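Local structure of binary enterotoxin of Clostridium perfringens component a (Clostridium perfringens, 5WTZ) at residues D11-A23 and F140-S152. The protein transfers, most probably, ADP-ribose from NAD+ to actin as the enzymatic component of a binary iota-like enterotoxin. Sequence-based numbering, arbitrary orientation.
Sequences DFAKDKNSATLWA and FKDVTMTEPDINS
With CG beside its backbone N (chi1 -59°) and the chain extended beyond it, Met145 reaches the first turns of helix 16-31, while Trp22, its CG anti to the backbone N (chi1 174°), turns its indole to meet it. Met145 SD arrives in the ring plane at the indole edge, 3.9 Å from Trp22 CZ3, a Met-aromatic contact of the edge-on kind. Met145 SD also lies 3.7 Å from Ala19 CB, and the methyl CE presses tightly on Ala23 CB. Ala19 CA sits over one face of the Phe12 ring, whose CE2 in turn rests on a face of the indole toward its rim.

Glu147 N donates to Ala13 O at 2.8 Å, and Thr146 CB packs on that oxygen while its methyl CG2 touches Phe12 CB and Lys16 CB. One water lies 2.6 Å from Met145 O and within bonding range of Asp11 OD1, bridging the segments; Tyr95 and His159 hold that carboxylate. At the exposed end Lys14 and Glu147 run side by side, with a long salt bridge of 3.7 Å between Lys14 NZ and Glu147 OE2.

An Asx turn at Asp11 and the N-cap at Asp15, which accepts from Ser18 N, shape this lead-in. Thus a capped helix is docked, chiefly by Met145, onto the loop after edge strand 141-144 in the N-terminal ADP-ribosyltransferase-like fold, remote from the NAD pocket.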
ATOM      1  N   ASP A  11     -14.758  -9.460 -20.856  1.00 39.58           N
ATOM      2  CA  ASP A  11     -15.623  -8.589 -20.060  1.00 38.08           C
ATOM      3  C   ASP A  11     -17.089  -9.032 -20.176  1.00 41.45           C
ATOM      4  O   ASP A  11     -17.703  -8.877 -21.234  1.00 41.62           O
ATOM      5  CB  ASP A  11     -15.457  -7.140 -20.529  1.00 34.40           C
ATOM      6  CG  ASP A  11     -16.006  -6.122 -19.546  1.00 39.14           C
ATOM      7  OD1 ASP A  11     -16.843  -6.480 -18.684  1.00 39.75           O
ATOM      8  OD2 ASP A  11     -15.594  -4.945 -19.640  1.00 33.21           O
ATOM      9  N   PHE A  12     -17.646  -9.583 -19.094  1.00 45.14           N
ATOM     10  CA  PHE A  12     -19.041 -10.048 -19.082  1.00 48.27           C
ATOM     11  C   PHE A  12     -20.023  -8.886 -19.183  1.00 42.77           C
ATOM     12  O   PHE A  12     -21.201  -9.087 -19.478  1.00 46.25           O
ATOM     13  CB  PHE A  12     -19.341 -10.870 -17.821  1.00 40.65           C
ATOM     14  CG  PHE A  12     -18.858 -12.285 -17.900  1.00 41.54           C
ATOM     15  CD1 PHE A  12     -19.433 -13.176 -18.787  1.00 46.32           C
ATOM     16  CD2 PHE A  12     -17.813 -12.721 -17.103  1.00 41.16           C
ATOM     17  CE1 PHE A  12     -18.981 -14.482 -18.872  1.00 46.81           C
ATOM     18  CE2 PHE A  12     -17.356 -14.021 -17.182  1.00 42.43           C
ATOM     19  CZ  PHE A  12     -17.941 -14.905 -18.065  1.00 42.08           C
ATOM     20  N   ALA A  13     -19.514  -7.680 -18.944  1.00 42.25           N
ATOM     21  CA  ALA A  13     -20.263  -6.439 -19.096  1.00 39.06           C
ATOM     22  C   ALA A  13     -21.594  -6.477 -18.336  1.00 43.47           C
ATOM     23  O   ALA A  13     -21.688  -5.963 -17.228  1.00 39.66           O
ATOM     24  CB  ALA A  13     -20.490  -6.144 -20.564  1.00 36.59           C
ATOM     25  N   LYS A  14     -22.611  -7.098 -18.926  1.00 49.25           N
ATOM     26  CA  LYS A  14     -23.931  -7.169 -18.292  1.00 48.16           C
ATOM     27  C   LYS A  14     -24.543  -8.567 -18.392  1.00 47.55           C
ATOM     28  O   LYS A  14     -25.639  -8.829 -17.879  1.00 41.61           O
ATOM     29  CB  LYS A  14     -24.863  -6.135 -18.916  1.00 48.08           C
ATOM     30  CG  LYS A  14     -24.369  -4.710 -18.740  1.00 41.21           C
ATOM     31  CD  LYS A  14     -25.430  -3.706 -19.137  1.00 46.82           C
ATOM     32  CE  LYS A  14     -25.088  -2.315 -18.626  1.00 50.46           C
ATOM     33  NZ  LYS A  14     -26.034  -1.301 -19.166  1.00 57.75           N
ATOM     34  N   ASP A  15     -23.809  -9.461 -19.044  1.00 44.26           N
ATOM     35  CA  ASP A  15     -24.211 -10.852 -19.185  1.00 45.22           C
ATOM     36  C   ASP A  15     -23.993 -11.594 -17.903  1.00 44.30           C
ATOM     37  O   ASP A  15     -23.028 -12.348 -17.762  1.00 48.15           O
ATOM     38  CB  ASP A  15     -23.427 -11.567 -20.282  1.00 42.38           C
ATOM     39  CG  ASP A  15     -23.989 -12.952 -20.593  1.00 44.34           C
ATOM     40  OD1 ASP A  15     -24.799 -13.493 -19.798  1.00 44.66           O
ATOM     41  OD2 ASP A  15     -23.604 -13.510 -21.638  1.00 45.63           O
ATOM     42  N   LYS A  16     -24.886 -11.433 -16.960  1.00 48.04           N
ATOM     43  CA  LYS A  16     -24.611 -12.113 -15.733  1.00 50.72           C
ATOM     44  C   LYS A  16     -25.124 -13.547 -15.752  1.00 46.37           C
ATOM     45  O   LYS A  16     -24.708 -14.364 -14.934  1.00 58.92           O
ATOM     46  CB  LYS A  16     -25.156 -11.297 -14.589  1.00 56.48           C
ATOM     47  CG  LYS A  16     -24.980 -11.925 -13.274  1.00 52.79           C
ATOM     48  CD  LYS A  16     -26.318 -11.729 -12.679  1.00 63.65           C
ATOM     49  CE  LYS A  16     -26.905 -12.988 -12.151  1.00 65.36           C
ATOM     50  NZ  LYS A  16     -28.123 -12.613 -11.394  1.00 76.51           N
ATOM     51  N   ASN A  17     -25.976 -13.877 -16.717  1.00 48.00           N
ATOM     52  CA  ASN A  17     -26.336 -15.274 -16.927  1.00 47.11           C
ATOM     53  C   ASN A  17     -25.112 -16.146 -17.214  1.00 46.21           C
ATOM     54  O   ASN A  17     -24.812 -17.087 -16.475  1.00 46.09           O
ATOM     55  CB  ASN A  17     -27.335 -15.409 -18.073  1.00 50.84           C
ATOM     56  CG  ASN A  17     -27.742 -16.856 -18.321  1.00 57.89           C
ATOM     57  OD1 ASN A  17     -27.291 -17.921 -18.770  0.50 50.07           O
ATOM     58  ND2 ASN A  17     -28.742 -17.312 -17.577  1.00 61.50           N
ATOM     59  N   SER A  18     -24.410 -15.827 -18.293  1.00 50.99           N
ATOM     60  CA  SER A  18     -23.205 -16.568 -18.664  1.00 59.97           C
ATOM     61  C   SER A  18     -22.148 -16.479 -17.571  1.00 57.68           C
ATOM     62  O   SER A  18     -21.410 -17.441 -17.328  1.00 47.20           O
ATOM     63  CB  SER A  18     -22.622 -16.038 -19.966  1.00 61.14           C
ATOM     64  OG  SER A  18     -21.961 -14.812 -19.718  1.00 63.45           O
ATOM     65  N   ALA A  19     -22.078 -15.314 -16.923  1.00 53.80           N
ATOM     66  CA  ALA A  19     -21.126 -15.086 -15.846  1.00 45.92           C
ATOM     67  C   ALA A  19     -21.345 -16.079 -14.708  1.00 50.12           C
ATOM     68  O   ALA A  19     -20.390 -16.684 -14.219  1.00 47.37           O
ATOM     69  CB  ALA A  19     -21.222 -13.637 -15.329  1.00 43.26           C
ATOM     70  N   THR A  20     -22.603 -16.257 -14.296  1.00 50.07           N
ATOM     71  CA  THR A  20     -22.918 -17.174 -13.203  1.00 49.31           C
ATOM     72  C   THR A  20     -22.684 -18.612 -13.637  1.00 49.85           C
ATOM     73  O   THR A  20     -22.277 -19.445 -12.827  1.00 45.46           O
ATOM     74  CB  THR A  20     -24.386 -17.023 -12.690  1.00 51.02           C
ATOM     75  OG1 THR A  20     -25.301 -17.142 -13.787  1.00 51.19           O
ATOM     76  CG2 THR A  20     -24.597 -15.698 -11.955  1.00 40.57           C
ATOM     77  N   LEU A  21     -22.937 -18.902 -14.909  1.00 45.39           N
ATOM     78  CA  LEU A  21     -22.700 -20.241 -15.422  1.00 61.54           C
ATOM     79  C   LEU A  21     -21.208 -20.512 -15.330  1.00 63.03           C
ATOM     80  O   LEU A  21     -20.774 -21.435 -14.631  1.00 61.49           O
ATOM     81  CB  LEU A  21     -23.187 -20.388 -16.860  1.00 56.71           C
ATOM     82  CG  LEU A  21     -23.311 -21.854 -17.265  1.00 57.15           C
ATOM     83  CD1 LEU A  21     -24.151 -22.621 -16.244  1.00 60.75           C
ATOM     84  CD2 LEU A  21     -23.873 -21.990 -18.670  1.00 52.56           C
ATOM     85  N   TRP A  22     -20.441 -19.679 -16.031  1.00 59.50           N
ATOM     86  CA  TRP A  22     -18.983 -19.657 -15.928  1.00 45.13           C
ATOM     87  C   TRP A  22     -18.540 -19.754 -14.472  1.00 47.10           C
ATOM     88  O   TRP A  22     -17.706 -20.590 -14.127  1.00 48.00           O
ATOM     89  CB  TRP A  22     -18.428 -18.387 -16.571  1.00 43.83           C
ATOM     90  CG  TRP A  22     -16.950 -18.216 -16.393  1.00 50.34           C
ATOM     91  CD1 TRP A  22     -15.957 -18.887 -17.051  1.00 55.21           C
ATOM     92  CD2 TRP A  22     -16.295 -17.303 -15.508  1.00 48.33           C
ATOM     93  NE1 TRP A  22     -14.724 -18.451 -16.624  1.00 46.73           N
ATOM     94  CE2 TRP A  22     -14.905 -17.476 -15.678  1.00 43.59           C
ATOM     95  CE3 TRP A  22     -16.747 -16.352 -14.590  1.00 47.71           C
ATOM     96  CZ2 TRP A  22     -13.969 -16.741 -14.960  1.00 39.13           C
ATOM     97  CZ3 TRP A  22     -15.811 -15.622 -13.880  1.00 44.53           C
ATOM     98  CH2 TRP A  22     -14.439 -15.821 -14.072  1.00 39.10           C
ATOM     99  N   ALA A  23     -19.136 -18.921 -13.619  1.00 45.35           N
ATOM    100  CA  ALA A  23     -18.808 -18.909 -12.202  1.00 47.37           C
ATOM    101  C   ALA A  23     -19.158 -20.224 -11.535  1.00 49.33           C
ATOM    102  O   ALA A  23     -18.511 -20.636 -10.579  1.00 42.77           O
ATOM    103  CB  ALA A  23     -19.530 -17.785 -11.504  1.00 44.68           C
ATOM    104  N   PHE A 140      -7.870  -9.094   1.156  1.00 21.37           N
ATOM    105  CA  PHE A 140      -8.481  -9.690  -0.023  1.00 21.90           C
ATOM    106  C   PHE A 140      -9.523  -8.726  -0.567  1.00 26.33           C
ATOM    107  O   PHE A 140     -10.118  -7.943   0.176  1.00 32.89           O
ATOM    108  CB  PHE A 140      -9.117 -11.048   0.299  1.00 23.63           C
ATOM    109  CG  PHE A 140      -8.167 -12.026   0.923  1.00 26.29           C
ATOM    110  CD1 PHE A 140      -7.336 -12.800   0.142  1.00 26.41           C
ATOM    111  CD2 PHE A 140      -8.093 -12.152   2.303  1.00 32.32           C
ATOM    112  CE1 PHE A 140      -6.444 -13.689   0.729  1.00 31.89           C
ATOM    113  CE2 PHE A 140      -7.209 -13.033   2.891  1.00 28.34           C
ATOM    114  CZ  PHE A 140      -6.383 -13.805   2.105  1.00 27.83           C
ATOM    115  N   LYS A 141      -9.741  -8.776  -1.870  1.00 24.54           N
ATOM    116  CA  LYS A 141     -10.695  -7.888  -2.504  1.00 28.36           C
ATOM    117  C   LYS A 141     -11.722  -8.711  -3.264  1.00 30.18           C
ATOM    118  O   LYS A 141     -11.390  -9.385  -4.232  1.00 28.82           O
ATOM    119  CB  LYS A 141      -9.972  -6.906  -3.440  1.00 29.48           C
ATOM    120  CG  LYS A 141     -10.897  -5.943  -4.178  1.00 30.46           C
ATOM    121  CD  LYS A 141     -11.857  -5.244  -3.223  1.00 32.89           C
ATOM    122  CE  LYS A 141     -12.520  -4.036  -3.883  1.00 33.58           C
ATOM    123  NZ  LYS A 141     -13.375  -3.263  -2.932  1.00 31.90           N
ATOM    124  N   ASP A 142     -12.970  -8.676  -2.814  1.00 26.94           N
ATOM    125  CA  ASP A 142     -14.016  -9.374  -3.533  1.00 28.61           C
ATOM    126  C   ASP A 142     -14.775  -8.379  -4.387  1.00 23.24           C
ATOM    127  O   ASP A 142     -14.969  -7.227  -3.989  1.00 28.26           O
ATOM    128  CB  ASP A 142     -14.945 -10.127  -2.581  1.00 27.89           C
ATOM    129  CG  ASP A 142     -15.488  -9.256  -1.464  1.00 33.38           C
ATOM    130  OD1 ASP A 142     -14.765  -9.033  -0.463  1.00 34.59           O
ATOM    131  OD2 ASP A 142     -16.651  -8.817  -1.580  1.00 28.79           O
ATOM    132  N   VAL A 143     -15.161  -8.827  -5.578  1.00 29.33           N
ATOM    133  CA  VAL A 143     -15.773  -7.971  -6.583  1.00 31.85           C
ATOM    134  C   VAL A 143     -16.891  -8.688  -7.323  1.00 31.64           C
ATOM    135  O   VAL A 143     -17.147  -9.866  -7.073  1.00 30.23           O
ATOM    136  CB  VAL A 143     -14.732  -7.495  -7.607  1.00 30.59           C
ATOM    137  CG1 VAL A 143     -13.718  -6.598  -6.936  1.00 24.66           C
ATOM    138  CG2 VAL A 143     -14.046  -8.689  -8.244  1.00 32.07           C
ATOM    139  N   THR A 144     -17.539  -7.984  -8.247  1.00 26.34           N
ATOM    140  CA  THR A 144     -18.615  -8.574  -9.039  1.00 35.51           C
ATOM    141  C   THR A 144     -18.235  -8.654 -10.523  1.00 39.60           C
ATOM    142  O   THR A 144     -17.330  -7.955 -10.984  1.00 31.73           O
ATOM    143  CB  THR A 144     -19.927  -7.786  -8.867  1.00 34.59           C
ATOM    144  OG1 THR A 144     -19.785  -6.475  -9.419  1.00 34.94           O
ATOM    145  CG2 THR A 144     -20.259  -7.656  -7.403  1.00 37.18           C
ATOM    146  N   MET A 145     -18.930  -9.516 -11.264  1.00 34.67           N
ATOM    147  CA  MET A 145     -18.554  -9.841 -12.643  1.00 34.19           C
ATOM    148  C   MET A 145     -19.138  -8.909 -13.694  1.00 29.85           C
ATOM    149  O   MET A 145     -18.706  -8.923 -14.846  1.00 32.17           O
ATOM    150  CB  MET A 145     -18.982 -11.267 -12.979  1.00 37.95           C
ATOM    151  CG  MET A 145     -18.367 -12.299 -12.076  1.00 38.52           C
ATOM    152  SD  MET A 145     -18.954 -13.966 -12.392  1.00 41.19           S
ATOM    153  CE  MET A 145     -18.495 -14.685 -10.805  1.00 35.31           C
ATOM    154  N   THR A 146     -20.135  -8.126 -13.308  1.00 36.82           N
ATOM    155  CA  THR A 146     -20.866  -7.316 -14.274  1.00 36.21           C
ATOM    156  C   THR A 146     -21.117  -5.918 -13.741  1.00 31.70           C
ATOM    157  O   THR A 146     -21.084  -5.692 -12.533  1.00 31.11           O
ATOM    158  CB  THR A 146     -22.227  -7.962 -14.649  1.00 33.36           C
ATOM    159  OG1 THR A 146     -22.947  -8.307 -13.460  1.00 36.02           O
ATOM    160  CG2 THR A 146     -22.023  -9.211 -15.493  1.00 33.34           C
ATOM    161  N   GLU A 147     -21.352  -4.982 -14.654  1.00 28.62           N
ATOM    162  CA  GLU A 147     -21.684  -3.616 -14.290  1.00 35.27           C
ATOM    163  C   GLU A 147     -22.893  -3.611 -13.382  1.00 37.02           C
ATOM    164  O   GLU A 147     -23.904  -4.222 -13.705  1.00 38.09           O
ATOM    165  CB  GLU A 147     -21.953  -2.774 -15.535  1.00 38.20           C
ATOM    166  CG  GLU A 147     -22.252  -1.318 -15.235  1.00 43.31           C
ATOM    167  CD  GLU A 147     -22.690  -0.557 -16.465  1.00 50.31           C
ATOM    168  OE1 GLU A 147     -21.895  -0.482 -17.426  1.00 44.13           O
ATOM    169  OE2 GLU A 147     -23.834  -0.043 -16.478  1.00 57.67           O
ATOM    170  N   PRO A 148     -22.792  -2.932 -12.233  1.00 33.52           N
ATOM    171  CA  PRO A 148     -23.925  -2.951 -11.301  1.00 32.79           C
ATOM    172  C   PRO A 148     -25.200  -2.430 -11.947  1.00 44.37           C
ATOM    173  O   PRO A 148     -25.134  -1.615 -12.877  1.00 40.15           O
ATOM    174  CB  PRO A 148     -23.465  -2.034 -10.176  1.00 33.98           C
ATOM    175  CG  PRO A 148     -21.962  -2.120 -10.221  1.00 32.55           C
ATOM    176  CD  PRO A 148     -21.626  -2.225 -11.679  1.00 34.49           C
ATOM    177  N   ASP A 149     -26.338  -2.925 -11.474  1.00 50.96           N
ATOM    178  CA  ASP A 149     -27.637  -2.591 -12.048  1.00 50.32           C
ATOM    179  C   ASP A 149     -28.469  -1.844 -11.025  1.00 44.40           C
ATOM    180  O   ASP A 149     -29.688  -1.690 -11.182  1.00 38.95           O
ATOM    181  CB  ASP A 149     -28.366  -3.856 -12.504  1.00 55.19           C
ATOM    182  CG  ASP A 149     -29.539  -3.555 -13.413  1.00 67.24           C
ATOM    183  OD1 ASP A 149     -29.607  -2.420 -13.930  1.00 75.48           O
ATOM    184  OD2 ASP A 149     -30.392  -4.446 -13.610  1.00 68.00           O
ATOM    185  N   ILE A 150     -27.803  -1.396  -9.966  1.00 35.59           N
ATOM    186  CA  ILE A 150     -28.486  -0.758  -8.845  1.00 36.27           C
ATOM    187  C   ILE A 150     -27.725   0.463  -8.328  1.00 36.21           C
ATOM    188  O   ILE A 150     -26.543   0.665  -8.628  1.00 36.98           O
ATOM    189  CB  ILE A 150     -28.745  -1.785  -7.675  1.00 44.68           C
ATOM    190  CG1 ILE A 150     -27.469  -2.528  -7.259  1.00 41.59           C
ATOM    191  CG2 ILE A 150     -29.820  -2.792  -8.045  1.00 43.48           C
ATOM    192  CD1 ILE A 150     -26.593  -1.790  -6.328  1.00 44.21           C
ATOM    193  N   ASN A 151     -28.432   1.275  -7.550  1.00 36.20           N
ATOM    194  CA  ASN A 151     -27.885   2.494  -6.987  1.00 29.94           C
ATOM    195  C   ASN A 151     -26.703   2.229  -6.062  1.00 32.71           C
ATOM    196  O   ASN A 151     -26.627   1.181  -5.427  1.00 35.08           O
ATOM    197  CB  ASN A 151     -28.975   3.243  -6.215  1.00 38.84           C
ATOM    198  CG  ASN A 151     -28.436   4.462  -5.503  1.00 44.02           C
ATOM    199  OD1 ASN A 151     -28.162   5.484  -6.130  1.00 45.76           O
ATOM    200  ND2 ASN A 151     -28.254   4.354  -4.191  1.00 44.63           N
ATOM    201  N   SER A 152     -25.791   3.187  -5.981  1.00 26.52           N
ATOM    202  CA  SER A 152     -24.822   3.193  -4.904  1.00 25.71           C
ATOM    203  C   SER A 152     -24.811   4.555  -4.233  1.00 30.52           C
ATOM    204  O   SER A 152     -25.021   5.580  -4.888  1.00 34.49           O
ATOM    205  CB  SER A 152     -23.428   2.841  -5.416  1.00 26.73           C
ATOM    206  OG  SER A 152     -22.490   2.794  -4.356  1.00 27.06           O
TER
HETATM  207  O   HOH W   1     -17.087  -8.305 -16.719  1.00 32.35           O
HETATM  208  O   HOH W   2     -16.350 -10.270 -16.127  1.00 28.77           O